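Local coordinates for protein Rho-class glutathione S-transferase (Laternula elliptica, PDB 3QAV) that probably catalyses the conjugation of glutathione to electrophilic substrates, as expected of a cytosolic glutathione S-transferase, at residues A[40-50]-A[91-102]; A[27-38]-A[77-85]. All coordinates share one frame; numbering follows the deposited sequence.

Contact 1: residues A[40-50]-A[91-102]; sequences KVLLVLQEKKI and STAICMYLEEKY
Leu-98 fills the middle of this helix pair, with its CD1 methyl between Val-44 and Leu-45. That methyl lies 3.6 Å from Val-44 CG1 and 3.8 Å from Leu-45 CD2. The two helices run nearly parallel, at 11°, with their axes 9.4 Å apart. One turn earlier, Val-41 crosses Ile-94 at about a right angle, and Val-41 CG2 meets Ile-94 CG2 at 3.7 Å. Val-44 CG2 rests against Cys-95 SG.

At the C-terminal end Lys-48 reaches over. Its chain bends at chi3 (73°) and chi4 (65°), which turns NZ to Glu-99 OE1 in a 2.7 Å salt bridge. The ammonium group arrives from above the carboxylate plane, and it also bonds Val-105 O. Next to it, Ile-50 lies over one face of the Tyr-102 ring, a CH-pi contact with CG1 4.3 Å from the centroid.

At the other end Lys-40 NZ donates to Thr-92 OG1 (2.9 Å) and makes a cation-pi contact with Phe-187. With a methionine at Lys-40, Thr-92 OG1 would probably lose this donor and the Phe-187 ring its cation. Ser-91, which binds glutathione, bonds Pro-37 O.

Both helices belong to the thioredoxin-like N-terminal domain. Across the dimer interface, Thr-92 packs on Phe-123 of the second subunit. Helix 183-197 covers Lys-40, Val-44 and Thr-92, and strand 86-88 touches Ile-94.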
loop_
_atom_site.group_PDB
_atom_site.type_symbol
_atom_site.label_atom_id
_atom_site.label_comp_id
_atom_site.label_asym_id
_atom_site.label_seq_id
_atom_site.Cartn_x
_atom_site.Cartn_y
_atom_site.Cartn_z
ATOM N N LYS A 40 0.118 13.029 -4.756
ATOM C CA LYS A 40 0.121 12.932 -3.298
ATOM C C LYS A 40 1.240 13.789 -2.721
ATOM O O LYS A 40 1.028 14.588 -1.798
ATOM C CB LYS A 40 0.338 11.480 -2.864
ATOM C CG LYS A 40 -0.870 10.565 -3.000
ATOM C CD LYS A 40 -0.461 9.090 -2.897
ATOM C CE LYS A 40 0.185 8.751 -1.555
ATOM N NZ LYS A 40 0.644 7.318 -1.465
ATOM N N VAL A 41 2.436 13.615 -3.271
ATOM C CA VAL A 41 3.602 14.355 -2.818
ATOM C C VAL A 41 3.468 15.872 -3.002
ATOM O O VAL A 41 3.787 16.638 -2.094
ATOM C CB VAL A 41 4.884 13.853 -3.536
ATOM C CG1 VAL A 41 6.085 14.691 -3.111
ATOM C CG2 VAL A 41 5.139 12.384 -3.152
ATOM N N LEU A 42 2.988 16.304 -4.167
ATOM C CA LEU A 42 2.838 17.734 -4.427
ATOM C C LEU A 42 1.820 18.362 -3.479
ATOM O O LEU A 42 2.000 19.498 -3.028
ATOM C CB LEU A 42 2.411 17.970 -5.876
ATOM C CG LEU A 42 3.371 17.458 -6.967
ATOM C CD1 LEU A 42 2.794 17.779 -8.345
ATOM C CD2 LEU A 42 4.745 18.103 -6.796
ATOM N N LEU A 43 0.752 17.624 -3.184
ATOM C CA LEU A 43 -0.290 18.118 -2.293
ATOM C C LEU A 43 0.237 18.316 -0.882
ATOM O O LEU A 43 -0.063 19.315 -0.240
ATOM C CB LEU A 43 -1.482 17.153 -2.272
ATOM C CG LEU A 43 -2.446 17.251 -3.455
ATOM C CD1 LEU A 43 -3.606 16.296 -3.245
ATOM C CD2 LEU A 43 -2.967 18.680 -3.568
ATOM N N VAL A 44 1.008 17.356 -0.389
ATOM C CA VAL A 44 1.576 17.478 0.953
ATOM C C VAL A 44 2.486 18.705 1.025
ATOM O O VAL A 44 2.403 19.487 1.963
ATOM C CB VAL A 44 2.405 16.234 1.334
ATOM C CG1 VAL A 44 3.160 16.487 2.640
ATOM C CG2 VAL A 44 1.498 15.037 1.480
ATOM N N LEU A 45 3.356 18.864 0.031
ATOM C CA LEU A 45 4.269 20.002 -0.006
ATOM C C LEU A 45 3.513 21.334 -0.043
ATOM O O LEU A 45 3.836 22.256 0.699
ATOM C CB LEU A 45 5.192 19.907 -1.229
ATOM C CG LEU A 45 6.282 18.829 -1.217
ATOM C CD1 LEU A 45 6.845 18.663 -2.634
ATOM C CD2 LEU A 45 7.382 19.210 -0.226
ATOM N N GLN A 46 2.509 21.421 -0.914
ATOM C CA GLN A 46 1.710 22.632 -1.053
ATOM C C GLN A 46 0.914 22.922 0.220
ATOM O O GLN A 46 0.932 24.041 0.727
ATOM C CB GLN A 46 0.741 22.494 -2.228
ATOM C CG GLN A 46 1.380 22.479 -3.617
ATOM C CD GLN A 46 1.880 23.843 -4.063
ATOM O OE1 GLN A 46 1.225 24.859 -3.839
ATOM N NE2 GLN A 46 3.036 23.866 -4.716
ATOM N N GLU A 47 0.215 21.914 0.733
ATOM C CA GLU A 47 -0.587 22.095 1.939
ATOM C C GLU A 47 0.259 22.577 3.113
ATOM O O GLU A 47 -0.157 23.455 3.869
ATOM C CB GLU A 47 -1.283 20.785 2.311
ATOM C CG GLU A 47 -2.433 20.425 1.391
ATOM C CD GLU A 47 -3.660 21.283 1.638
ATOM O OE1 GLU A 47 -4.552 21.310 0.768
ATOM O OE2 GLU A 47 -3.736 21.919 2.709
ATOM N N LYS A 48 1.446 22.001 3.264
ATOM C CA LYS A 48 2.333 22.378 4.360
ATOM C C LYS A 48 3.147 23.623 4.022
ATOM O O LYS A 48 3.954 24.079 4.825
ATOM C CB LYS A 48 3.261 21.208 4.704
ATOM C CG LYS A 48 2.503 19.917 4.984
ATOM C CD LYS A 48 3.428 18.741 5.236
ATOM C CE LYS A 48 4.100 18.822 6.591
ATOM N NZ LYS A 48 3.156 18.731 7.739
ATOM N N LYS A 49 2.925 24.159 2.824
ATOM C CA LYS A 49 3.606 25.365 2.349
ATOM C C LYS A 49 5.127 25.250 2.249
ATOM O O LYS A 49 5.830 26.257 2.320
ATOM C CB LYS A 49 3.267 26.559 3.248
ATOM C CG LYS A 49 1.780 26.808 3.470
ATOM C CD LYS A 49 1.560 28.159 4.143
ATOM C CE LYS A 49 0.101 28.409 4.485
ATOM N NZ LYS A 49 -0.375 27.561 5.618
ATOM N N ILE A 50 5.642 24.036 2.080
ATOM C CA ILE A 50 7.089 23.843 1.970
ATOM C C ILE A 50 7.600 24.253 0.590
ATOM O O ILE A 50 7.062 23.827 -0.432
ATOM C CB ILE A 50 7.475 22.366 2.227
ATOM C CG1 ILE A 50 7.072 21.969 3.649
ATOM C CG2 ILE A 50 8.966 22.165 2.012
ATOM C CD1 ILE A 50 7.170 20.490 3.922
ATOM N N SER A 91 6.039 6.957 -2.626
ATOM C CA SER A 91 5.128 8.076 -2.401
ATOM C C SER A 91 4.648 8.196 -0.950
ATOM O O SER A 91 4.661 9.285 -0.368
ATOM C CB SER A 91 3.917 7.936 -3.325
ATOM O OG SER A 91 2.849 8.765 -2.901
ATOM N N THR A 92 4.206 7.087 -0.371
ATOM C CA THR A 92 3.717 7.106 1.002
ATOM C C THR A 92 4.849 7.440 1.974
ATOM O O THR A 92 4.656 8.197 2.931
ATOM C CB THR A 92 3.069 5.752 1.360
ATOM O OG1 THR A 92 1.937 5.546 0.507
ATOM C CG2 THR A 92 2.615 5.717 2.823
ATOM N N ALA A 93 6.037 6.902 1.709
ATOM C CA ALA A 93 7.181 7.165 2.566
ATOM C C ALA A 93 7.553 8.638 2.500
ATOM O O ALA A 93 7.920 9.232 3.507
ATOM C CB ALA A 93 8.368 6.309 2.138
ATOM N N ILE A 94 7.474 9.221 1.307
ATOM C CA ILE A 94 7.798 10.626 1.135
ATOM C C ILE A 94 6.840 11.476 1.980
ATOM O O ILE A 94 7.261 12.384 2.704
ATOM C CB ILE A 94 7.683 11.040 -0.351
ATOM C CG1 ILE A 94 8.811 10.389 -1.168
ATOM C CG2 ILE A 94 7.732 12.548 -0.471
ATOM C CD1 ILE A 94 8.639 10.530 -2.660
ATOM N N CYS A 95 5.550 11.174 1.874
ATOM C CA CYS A 95 4.525 11.894 2.628
ATOM C C CYS A 95 4.756 11.785 4.125
ATOM O O CYS A 95 4.661 12.777 4.834
ATOM C CB CYS A 95 3.132 11.367 2.273
ATOM S SG CYS A 95 2.628 11.831 0.592
ATOM N N MET A 96 5.074 10.585 4.601
ATOM C CA MET A 96 5.321 10.383 6.021
ATOM C C MET A 96 6.553 11.158 6.475
ATOM O O MET A 96 6.554 11.753 7.551
ATOM C CB MET A 96 5.485 8.894 6.334
ATOM C CG MET A 96 4.169 8.110 6.293
ATOM S SD MET A 96 2.850 8.923 7.255
ATOM C CE MET A 96 3.370 8.546 8.920
ATOM N N TYR A 97 7.597 11.157 5.651
ATOM C CA TYR A 97 8.823 11.888 5.977
ATOM C C TYR A 97 8.568 13.387 6.083
ATOM O O TYR A 97 9.084 14.049 6.986
ATOM C CB TYR A 97 9.887 11.656 4.906
ATOM C CG TYR A 97 10.992 12.682 4.922
ATOM C CD1 TYR A 97 11.993 12.654 5.897
ATOM C CD2 TYR A 97 11.019 13.711 3.978
ATOM C CE1 TYR A 97 12.991 13.629 5.930
ATOM C CE2 TYR A 97 12.009 14.689 4.001
ATOM C CZ TYR A 97 12.990 14.644 4.976
ATOM O OH TYR A 97 13.967 15.612 4.982
ATOM N N LEU A 98 7.784 13.918 5.147
ATOM C CA LEU A 98 7.469 15.344 5.127
ATOM C C LEU A 98 6.654 15.761 6.351
ATOM O O LEU A 98 6.866 16.843 6.909
ATOM C CB LEU A 98 6.695 15.704 3.854
ATOM C CG LEU A 98 7.426 15.575 2.514
ATOM C CD1 LEU A 98 6.459 15.946 1.402
ATOM C CD2 LEU A 98 8.668 16.482 2.475
ATOM N N GLU A 99 5.716 14.909 6.759
ATOM C CA GLU A 99 4.877 15.194 7.923
ATOM C C GLU A 99 5.734 15.202 9.188
ATOM O O GLU A 99 5.503 15.993 10.102
ATOM C CB GLU A 99 3.776 14.138 8.052
ATOM C CG GLU A 99 2.914 14.248 9.315
ATOM C CD GLU A 99 2.090 15.524 9.369
ATOM O OE1 GLU A 99 2.111 16.300 8.395
ATOM O OE2 GLU A 99 1.411 15.746 10.394
ATOM N N GLU A 100 6.735 14.328 9.227
ATOM C CA GLU A 100 7.631 14.234 10.375
ATOM C C GLU A 100 8.735 15.294 10.389
ATOM O O GLU A 100 9.094 15.809 11.447
ATOM C CB GLU A 100 8.262 12.839 10.429
ATOM C CG GLU A 100 7.460 11.822 11.220
ATOM C CD GLU A 100 8.090 10.442 11.198
ATOM O OE1 GLU A 100 9.333 10.361 11.077
ATOM O OE2 GLU A 100 7.345 9.444 11.313
ATOM N N LYS A 101 9.262 15.623 9.218
ATOM C CA LYS A 101 10.330 16.608 9.108
ATOM C C LYS A 101 9.837 18.051 9.199
ATOM O O LYS A 101 10.544 18.913 9.705
ATOM C CB LYS A 101 11.081 16.416 7.790
ATOM C CG LYS A 101 12.253 17.370 7.589
ATOM C CD LYS A 101 13.361 17.112 8.592
ATOM C CE LYS A 101 14.634 17.850 8.184
ATOM N NZ LYS A 101 15.803 17.442 9.010
ATOM N N TYR A 102 8.632 18.313 8.697
ATOM C CA TYR A 102 8.071 19.662 8.730
ATOM C C TYR A 102 6.727 19.606 9.453
ATOM O O TYR A 102 5.670 19.548 8.832
ATOM C CB TYR A 102 7.896 20.199 7.308
ATOM C CG TYR A 102 9.154 20.130 6.464
ATOM C CD1 TYR A 102 9.486 18.969 5.766
ATOM C CD2 TYR A 102 10.015 21.226 6.371
ATOM C CE1 TYR A 102 10.650 18.902 4.986
ATOM C CE2 TYR A 102 11.178 21.172 5.604
ATOM C CZ TYR A 102 11.489 20.008 4.914
ATOM O OH TYR A 102 12.639 19.946 4.159
#

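Contact 2: residues A[27-38]-A[77-85]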
loop_
_atom_site.group_PDB
_atom_site.type_symbol
_atom_site.label_atom_id
_atom_site.label_comp_id
_atom_site.label_asym_id
_atom_site.label_seq_id
_atom_site.Cartn_x
_atom_site.Cartn_y
_atom_site.Cartn_z
ATOM N N PRO A 27 13.793 20.547 -0.472
ATOM C CA PRO A 27 13.306 19.342 -1.146
ATOM C C PRO A 27 13.303 19.506 -2.659
ATOM O O PRO A 27 13.106 20.606 -3.171
ATOM C CB PRO A 27 11.895 19.182 -0.591
ATOM C CG PRO A 27 12.018 19.734 0.786
ATOM C CD PRO A 27 12.848 20.981 0.572
ATOM N N PHE A 28 13.541 18.406 -3.362
ATOM C CA PHE A 28 13.532 18.399 -4.818
ATOM C C PHE A 28 12.729 17.175 -5.225
ATOM O O PHE A 28 12.988 16.069 -4.745
ATOM C CB PHE A 28 14.951 18.302 -5.378
ATOM C CG PHE A 28 15.017 18.443 -6.873
ATOM C CD1 PHE A 28 14.567 17.420 -7.703
ATOM C CD2 PHE A 28 15.494 19.619 -7.453
ATOM C CE1 PHE A 28 14.588 17.565 -9.097
ATOM C CE2 PHE A 28 15.520 19.775 -8.845
ATOM C CZ PHE A 28 15.065 18.744 -9.668
ATOM N N VAL A 29 11.755 17.365 -6.107
ATOM C CA VAL A 29 10.925 16.246 -6.522
ATOM C C VAL A 29 10.796 16.040 -8.025
ATOM O O VAL A 29 10.429 16.960 -8.764
ATOM C CB VAL A 29 9.513 16.375 -5.913
ATOM C CG1 VAL A 29 8.968 17.762 -6.168
ATOM C CG2 VAL A 29 8.588 15.330 -6.507
ATOM N N TYR A 30 11.128 14.827 -8.468
ATOM C CA TYR A 30 11.000 14.446 -9.869
ATOM C C TYR A 30 9.619 13.814 -9.934
ATOM O O TYR A 30 9.315 12.912 -9.148
ATOM C CB TYR A 30 12.030 13.381 -10.268
ATOM C CG TYR A 30 13.477 13.816 -10.224
ATOM C CD1 TYR A 30 14.189 13.813 -9.026
ATOM C CD2 TYR A 30 14.142 14.212 -11.390
ATOM C CE1 TYR A 30 15.533 14.190 -8.987
ATOM C CE2 TYR A 30 15.486 14.592 -11.362
ATOM C CZ TYR A 30 16.174 14.576 -10.158
ATOM O OH TYR A 30 17.501 14.930 -10.120
ATOM N N TRP A 31 8.783 14.274 -10.859
ATOM C CA TRP A 31 7.436 13.736 -10.967
ATOM C C TRP A 31 6.856 13.898 -12.362
ATOM O O TRP A 31 7.374 14.657 -13.180
ATOM C CB TRP A 31 6.514 14.426 -9.962
ATOM C CG TRP A 31 6.371 15.894 -10.204
ATOM C CD1 TRP A 31 7.221 16.880 -9.793
ATOM C CD2 TRP A 31 5.297 16.548 -10.884
ATOM N NE1 TRP A 31 6.738 18.112 -10.169
ATOM C CE2 TRP A 31 5.558 17.937 -10.841
ATOM C CE3 TRP A 31 4.136 16.098 -11.527
ATOM C CZ2 TRP A 31 4.698 18.881 -11.414
ATOM C CZ3 TRP A 31 3.281 17.037 -12.100
ATOM C CH2 TRP A 31 3.566 18.410 -12.038
ATOM N N GLY A 32 5.757 13.196 -12.612
ATOM C CA GLY A 32 5.118 13.259 -13.914
ATOM C C GLY A 32 3.631 13.542 -13.844
ATOM O O GLY A 32 2.991 13.346 -12.805
ATOM N N SER A 33 3.080 13.996 -14.966
ATOM C CA SER A 33 1.669 14.341 -15.056
ATOM C C SER A 33 0.734 13.136 -15.053
ATOM O O SER A 33 0.989 12.138 -15.733
ATOM C CB SER A 33 1.422 15.179 -16.318
ATOM O OG SER A 33 0.079 15.625 -16.390
ATOM N N GLY A 34 -0.344 13.244 -14.271
ATOM C CA GLY A 34 -1.347 12.191 -14.190
ATOM C C GLY A 34 -1.152 11.116 -13.130
ATOM O O GLY A 34 -2.082 10.365 -12.829
ATOM N N SER A 35 0.053 11.054 -12.567
ATOM C CA SER A 35 0.434 10.073 -11.550
ATOM C C SER A 35 -0.061 10.366 -10.130
ATOM O O SER A 35 0.419 11.293 -9.476
ATOM C CB SER A 35 1.967 9.953 -11.551
ATOM O OG SER A 35 2.472 9.400 -10.345
ATOM N N PRO A 36 -1.024 9.566 -9.623
ATOM C CA PRO A 36 -1.532 9.799 -8.266
ATOM C C PRO A 36 -0.419 9.790 -7.208
ATOM O O PRO A 36 -0.442 10.584 -6.263
ATOM C CB PRO A 36 -2.542 8.676 -8.077
ATOM C CG PRO A 36 -3.079 8.481 -9.458
ATOM C CD PRO A 36 -1.802 8.508 -10.292
ATOM N N PRO A 37 0.564 8.885 -7.343
ATOM C CA PRO A 37 1.619 8.905 -6.326
ATOM C C PRO A 37 2.420 10.217 -6.341
ATOM O O PRO A 37 2.923 10.668 -5.303
ATOM C CB PRO A 37 2.464 7.660 -6.653
ATOM C CG PRO A 37 2.067 7.278 -8.056
ATOM C CD PRO A 37 0.615 7.649 -8.143
ATOM N N CYS A 38 2.528 10.842 -7.512
ATOM C CA CYS A 38 3.239 12.112 -7.603
ATOM C C CYS A 38 2.361 13.207 -7.007
ATOM O O CYS A 38 2.829 14.053 -6.241
ATOM C CB CYS A 38 3.555 12.459 -9.062
ATOM S SG CYS A 38 4.796 11.386 -9.832
ATOM N N GLN A 77 11.333 4.865 -11.340
ATOM C CA GLN A 77 9.955 5.292 -11.190
ATOM C C GLN A 77 9.911 6.698 -10.636
ATOM O O GLN A 77 10.917 7.242 -10.166
ATOM C CB GLN A 77 9.188 4.383 -10.226
ATOM C CG GLN A 77 9.217 2.916 -10.560
ATOM C CD GLN A 77 8.288 2.116 -9.672
ATOM O OE1 GLN A 77 8.353 2.204 -8.439
ATOM N NE2 GLN A 77 7.414 1.329 -10.292
ATOM N N VAL A 78 8.721 7.274 -10.687
ATOM C CA VAL A 78 8.489 8.605 -10.176
ATOM C C VAL A 78 7.272 8.432 -9.260
ATOM O O VAL A 78 6.412 7.606 -9.529
ATOM C CB VAL A 78 8.224 9.578 -11.357
ATOM C CG1 VAL A 78 6.748 9.709 -11.642
ATOM C CG2 VAL A 78 8.875 10.903 -11.077
ATOM N N PRO A 79 7.179 9.214 -8.175
ATOM C CA PRO A 79 8.116 10.251 -7.742
ATOM C C PRO A 79 9.420 9.770 -7.119
ATOM O O PRO A 79 9.483 8.717 -6.488
ATOM C CB PRO A 79 7.293 11.040 -6.735
ATOM C CG PRO A 79 6.557 9.938 -6.033
ATOM C CD PRO A 79 6.060 9.111 -7.224
ATOM N N THR A 80 10.463 10.563 -7.327
ATOM C CA THR A 80 11.769 10.318 -6.743
ATOM C C THR A 80 11.952 11.642 -6.014
ATOM O O THR A 80 11.702 12.708 -6.574
ATOM C CB THR A 80 12.857 10.112 -7.804
ATOM O OG1 THR A 80 12.629 8.866 -8.470
ATOM C CG2 THR A 80 14.233 10.078 -7.151
ATOM N N PHE A 81 12.379 11.572 -4.765
ATOM C CA PHE A 81 12.487 12.766 -3.950
ATOM C C PHE A 81 13.776 12.847 -3.150
ATOM O O PHE A 81 14.263 11.837 -2.653
ATOM C CB PHE A 81 11.277 12.766 -3.002
ATOM C CG PHE A 81 11.316 13.812 -1.924
ATOM C CD1 PHE A 81 10.598 14.994 -2.058
ATOM C CD2 PHE A 81 12.008 13.583 -0.742
ATOM C CE1 PHE A 81 10.562 15.932 -1.027
ATOM C CE2 PHE A 81 11.978 14.514 0.292
ATOM C CZ PHE A 81 11.255 15.689 0.149
ATOM N N THR A 82 14.323 14.056 -3.041
ATOM C CA THR A 82 15.520 14.292 -2.241
ATOM C C THR A 82 15.281 15.523 -1.369
ATOM O O THR A 82 14.471 16.398 -1.699
ATOM C CB THR A 82 16.773 14.560 -3.095
ATOM O OG1 THR A 82 16.652 15.835 -3.738
ATOM C CG2 THR A 82 16.958 13.468 -4.136
ATOM N N ASP A 83 15.983 15.579 -0.247
ATOM C CA ASP A 83 15.882 16.699 0.678
ATOM C C ASP A 83 17.214 16.745 1.411
ATOM O O ASP A 83 17.391 16.111 2.457
ATOM C CB ASP A 83 14.740 16.485 1.676
ATOM C CG ASP A 83 14.476 17.714 2.525
ATOM O OD1 ASP A 83 13.648 17.632 3.455
ATOM O OD2 ASP A 83 15.095 18.764 2.261
ATOM N N GLY A 84 18.154 17.495 0.849
ATOM C CA GLY A 84 19.467 17.569 1.443
ATOM C C GLY A 84 20.142 16.265 1.083
ATOM O O GLY A 84 20.308 15.956 -0.095
ATOM N N ASP A 85 20.512 15.484 2.090
ATOM C CA ASP A 85 21.167 14.206 1.846
ATOM C C ASP A 85 20.149 13.080 1.870
ATOM O O ASP A 85 20.419 11.971 1.413
ATOM C CB ASP A 85 22.245 13.962 2.901
ATOM C CG ASP A 85 23.327 15.022 2.875
ATOM O OD1 ASP A 85 23.940 15.214 1.801
ATOM O OD2 ASP A 85 23.561 15.662 3.924
HETATM O O HOH W 1 3.988 7.101 -10.949
#
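Phe-28 and Tyr-30 face Thr-82 and Thr-80 as hydrogen-bonded pairs of two antiparallel strands with axes 4.9 Å apart, Phe-28 N donating to Thr-82 O at 2.8 Å, Thr-82 N returning a bond to Phe-28 O, and Tyr-30 N reaching Thr-80 O at 2.9 Å, nearly straight on to the carbonyl.

On the face with Tyr-30, the Phe-28 ring sends CE1 over the centre of the tyrosine ring. Thr-80 O sits at the edge of that same ring, in its plane. Helix 67-72 packs on Tyr-30 and Thr-80. On the other face lies the non-hydrogen-bonded pair, where Val-29 CB meets the edge of the Phe-81 ring, 4.2 Å from CD1. Pro-27 CB lies 3.5 Å from Phe-81 CE1. The phenylalanine points there because its CG is anti to the backbone N (chi1 171°), and helix 91-101 covers the ring. Pro-27 also lies alongside Asp-83, which has its polar partner in Tyr-97.

These are central strands of the thioredoxin-like glutathione S-transferase domain, and the cis peptide before Pro-79 is a hallmark of that fold. Pro-79 CD packs 3.7 Å from Cys-38 SG, while Pro-37 CB touches the same CD atom. The Cys-38 sulfur in turn accepts from Gly-32 N at an angle of 168°, which ties the turn to the helix start.

Ser-35 is the N-cap of helix 36-47, and its OG accepts from Cys-38 N. A water links Ser-35 OG (2.8 Å) to Val-78 O (2.9 Å). Both residues bind glutathione, as does the neighbouring Gln-77.

Overall arrangement
Both contacts are largely buried and lie in the N-terminal domain, with centres about 11 Å apart. Helix 36-47 serves both: its first turn lies in contact 2 and the part from Lys-40 on in contact 1. Contact 2 is sheet pairing, held by backbone hydrogen bonds and closed by prolines near the glutathione site. Contact 1 joins two helices through aliphatic side chains, with lysines making the polar links at either end. The helices of contact 1 lie against the sheet: Ile-94 CD1 packs 3.5 Å from Phe-81 CB. Tyr-97 OH and Tyr-102 OH each lie 2.6 Å from Asp-83 OD1, probable hydrogen bonds between the contacts. Contact 1 also borders the second subunit; contact 2 does not.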